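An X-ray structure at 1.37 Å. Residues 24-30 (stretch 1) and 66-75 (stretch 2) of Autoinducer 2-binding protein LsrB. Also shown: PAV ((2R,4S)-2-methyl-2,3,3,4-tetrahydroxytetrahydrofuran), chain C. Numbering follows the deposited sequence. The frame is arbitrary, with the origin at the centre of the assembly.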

# COMPACT_ATOMS: atom_id res chain seq x y z
N VAL A 24 9.05 -12.41 15.25
CA VAL A 24 8.69 -11.12 14.66
C VAL A 24 7.19 -10.96 14.73
O VAL A 24 6.45 -11.83 14.26
CB VAL A 24 9.16 -11.03 13.19
CG1 VAL A 24 8.77 -9.68 12.60
CG2 VAL A 24 10.66 -11.28 13.07
N THR A 25 6.72 -9.84 15.29
CA THR A 25 5.30 -9.51 15.30
C THR A 25 5.01 -8.70 14.03
O THR A 25 5.61 -7.64 13.81
CB THR A 25 4.91 -8.71 16.55
OG1 THR A 25 5.30 -9.45 17.72
CG2 THR A 25 3.42 -8.44 16.57
N PHE A 26 4.15 -9.24 13.18
CA PHE A 26 3.85 -8.66 11.88
C PHE A 26 2.50 -7.97 12.00
O PHE A 26 1.48 -8.64 12.23
CB PHE A 26 3.84 -9.78 10.83
CG PHE A 26 3.62 -9.32 9.40
CD1 PHE A 26 4.37 -8.29 8.85
CD2 PHE A 26 2.73 -9.99 8.57
CE1 PHE A 26 4.23 -7.95 7.49
CE2 PHE A 26 2.58 -9.63 7.23
CZ PHE A 26 3.32 -8.59 6.71
N ILE A 27 2.50 -6.66 11.85
CA ILE A 27 1.32 -5.85 12.15
C ILE A 27 0.81 -5.20 10.86
O ILE A 27 1.54 -4.42 10.23
CB ILE A 27 1.60 -4.77 13.21
CG1 ILE A 27 2.17 -5.41 14.48
CG2 ILE A 27 0.31 -3.97 13.49
CD1 ILE A 27 2.60 -4.42 15.55
N PRO A 28 -0.43 -5.49 10.45
CA PRO A 28 -1.01 -4.88 9.25
C PRO A 28 -1.73 -3.59 9.62
O PRO A 28 -1.93 -3.28 10.80
CB PRO A 28 -2.04 -5.94 8.85
CG PRO A 28 -2.58 -6.43 10.19
CD PRO A 28 -1.35 -6.49 11.06
N LYS A 29 -2.14 -2.84 8.59
CA LYS A 29 -3.01 -1.69 8.88
C LYS A 29 -4.33 -2.14 9.48
O LYS A 29 -4.90 -1.42 10.32
CB LYS A 29 -3.27 -0.88 7.61
CG LYS A 29 -2.10 -0.09 7.12
CD LYS A 29 -2.51 0.76 5.90
CE LYS A 29 -1.37 1.54 5.29
NZ LYS A 29 -1.85 2.19 4.03
N LEU A 30 -4.84 -3.29 9.05
CA LEU A 30 -5.99 -3.96 9.66
C LEU A 30 -5.97 -5.40 9.18
O LEU A 30 -5.40 -5.71 8.12
CB LEU A 30 -7.32 -3.30 9.26
CG LEU A 30 -7.85 -3.45 7.82
CD1 LEU A 30 -9.25 -2.85 7.72
CD2 LEU A 30 -6.92 -2.77 6.81
N SER A 66 -5.53 1.56 17.89
CA SER A 66 -5.48 0.12 17.92
C SER A 66 -4.07 -0.38 17.67
O SER A 66 -3.61 -1.32 18.33
CB SER A 66 -6.39 -0.48 16.89
OG SER A 66 -6.25 -1.87 16.94
N GLN A 67 -3.36 0.23 16.71
CA GLN A 67 -2.00 -0.24 16.43
C GLN A 67 -1.08 -0.02 17.62
O GLN A 67 -0.25 -0.89 17.93
CB GLN A 67 -1.41 0.40 15.17
CG GLN A 67 -2.16 -0.01 13.91
CD GLN A 67 -1.38 0.38 12.67
OE1 GLN A 67 -0.92 1.53 12.54
NE2 GLN A 67 -1.19 -0.56 11.77
N VAL A 68 -1.25 1.11 18.35
CA VAL A 68 -0.47 1.32 19.56
C VAL A 68 -0.72 0.18 20.54
O VAL A 68 0.22 -0.33 21.17
CB VAL A 68 -0.82 2.68 20.19
CG1 VAL A 68 -0.24 2.79 21.59
CG2 VAL A 68 -0.29 3.82 19.31
N SER A 69 -2.00 -0.22 20.70
CA SER A 69 -2.29 -1.30 21.64
C SER A 69 -1.63 -2.59 21.20
O SER A 69 -1.10 -3.35 22.03
CB SER A 69 -3.80 -1.56 21.75
OG SER A 69 -4.00 -2.69 22.62
N VAL A 70 -1.65 -2.88 19.89
CA VAL A 70 -1.02 -4.10 19.39
C VAL A 70 0.49 -4.06 19.63
O VAL A 70 1.09 -5.05 20.08
CB VAL A 70 -1.33 -4.30 17.89
CG1 VAL A 70 -0.52 -5.44 17.32
CG2 VAL A 70 -2.83 -4.53 17.66
N ILE A 71 1.12 -2.92 19.33
CA ILE A 71 2.56 -2.76 19.58
C ILE A 71 2.87 -2.97 21.06
O ILE A 71 3.78 -3.74 21.40
CB ILE A 71 3.02 -1.35 19.13
CG1 ILE A 71 2.91 -1.24 17.60
CG2 ILE A 71 4.44 -1.06 19.62
CD1 ILE A 71 2.86 0.21 17.14
N ASN A 72 2.16 -2.25 21.95
CA ASN A 72 2.44 -2.36 23.38
C ASN A 72 2.30 -3.80 23.87
O ASN A 72 3.13 -4.26 24.66
CB ASN A 72 1.47 -1.49 24.17
CG ASN A 72 1.71 0.01 24.00
OD1 ASN A 72 2.77 0.47 23.50
ND2 ASN A 72 0.73 0.77 24.44
N LYS A 73 1.23 -4.49 23.44
CA LYS A 73 1.03 -5.86 23.92
C LYS A 73 2.15 -6.77 23.43
O LYS A 73 2.64 -7.63 24.17
CB LYS A 73 -0.33 -6.38 23.48
CG LYS A 73 -0.60 -7.81 23.88
CD LYS A 73 -2.02 -8.24 23.53
CE LYS A 73 -2.27 -9.67 23.98
NZ LYS A 73 -3.72 -9.99 24.03
N ALA A 74 2.59 -6.60 22.18
CA ALA A 74 3.68 -7.42 21.66
C ALA A 74 4.97 -7.17 22.41
O ALA A 74 5.71 -8.11 22.73
CB ALA A 74 3.85 -7.15 20.16
N VAL A 75 5.24 -5.91 22.74
CA VAL A 75 6.41 -5.57 23.53
C VAL A 75 6.32 -6.24 24.89
O VAL A 75 7.27 -6.90 25.36
CB VAL A 75 6.56 -4.03 23.66
CG1 VAL A 75 7.65 -3.69 24.68
CG2 VAL A 75 6.87 -3.42 22.28
O2 PAV C . -2.91 0.52 -1.67
C2 PAV C . -2.69 -0.43 -0.60
C1 PAV C . -2.63 -1.88 -1.11
O5 PAV C . -4.01 -0.40 0.18
C5 PAV C . -3.72 -0.81 1.45
C4 PAV C . -2.18 -0.88 1.58
O4 PAV C . -1.76 -0.28 2.81
C3 PAV C . -1.73 -0.13 0.32
O3 PAV C . -0.48 -0.60 -0.10
O13 PAV C . -1.70 1.26 0.56

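How do the two backbones lie against each other? Residues 24-27 form a β-strand and residues 66-75 a stretch of α-helix, and their axes run almost exactly antiparallel, at 172°, approaching to 10.1 Å. The register follows from this: Thr25 CA lies 6.9 Å from Ala74 CA, while further along, past the end of the strand, Lys29 CA lies 7.8 Å from Gln67 CA. The helix keeps its own main-chain polar groups occupied with i to i+4 hydrogen bonds, such as Ala74 N to Val70 O at 3.0 Å, leaving side chains to make the contact.

Which side chains fill the space between strand and helix? Alternation along the strand turns Thr25 and Ile27 toward the helix, while Val24 and Phe26 stay out of its reach. The contact buries 289 Å² over both sides, with Ile27 and Gln67 the most covered residues. Ile27, in an m,t rotamer, extends its CD1 to 3.7 Å from Val70 CG1 and 3.8 Å from Ile71 CG1, a compact apolar cluster in which branched aliphatic groups pack without polar atoms to satisfy. At Ala74 the small methyl suits the close backbone approach, its CB resting 3.7 Å from Thr25 OG1; that hydroxyl finds its hydrogen bond elsewhere in the structure.

What ties the end of the strand to the helix? The CA-to-CB bond of Gln67 points toward the first stretch, and its long side chain carries NE2 to Pro28 O, donating a 3.0 Å hydrogen bond with an N-H...O angle of 139°. This polar link satisfies a buried carbonyl. Gln67 NE2 also sits 3.6 Å from Lys29 CA.

Where does Lys29 direct its charge? The CA-to-CB bond of Lys29 points away from the helix, and an extended chain, t from chi2 through chi4, brings Lys29 NZ to the ligand, where it donates a 2.8 Å hydrogen bond to PAV O4.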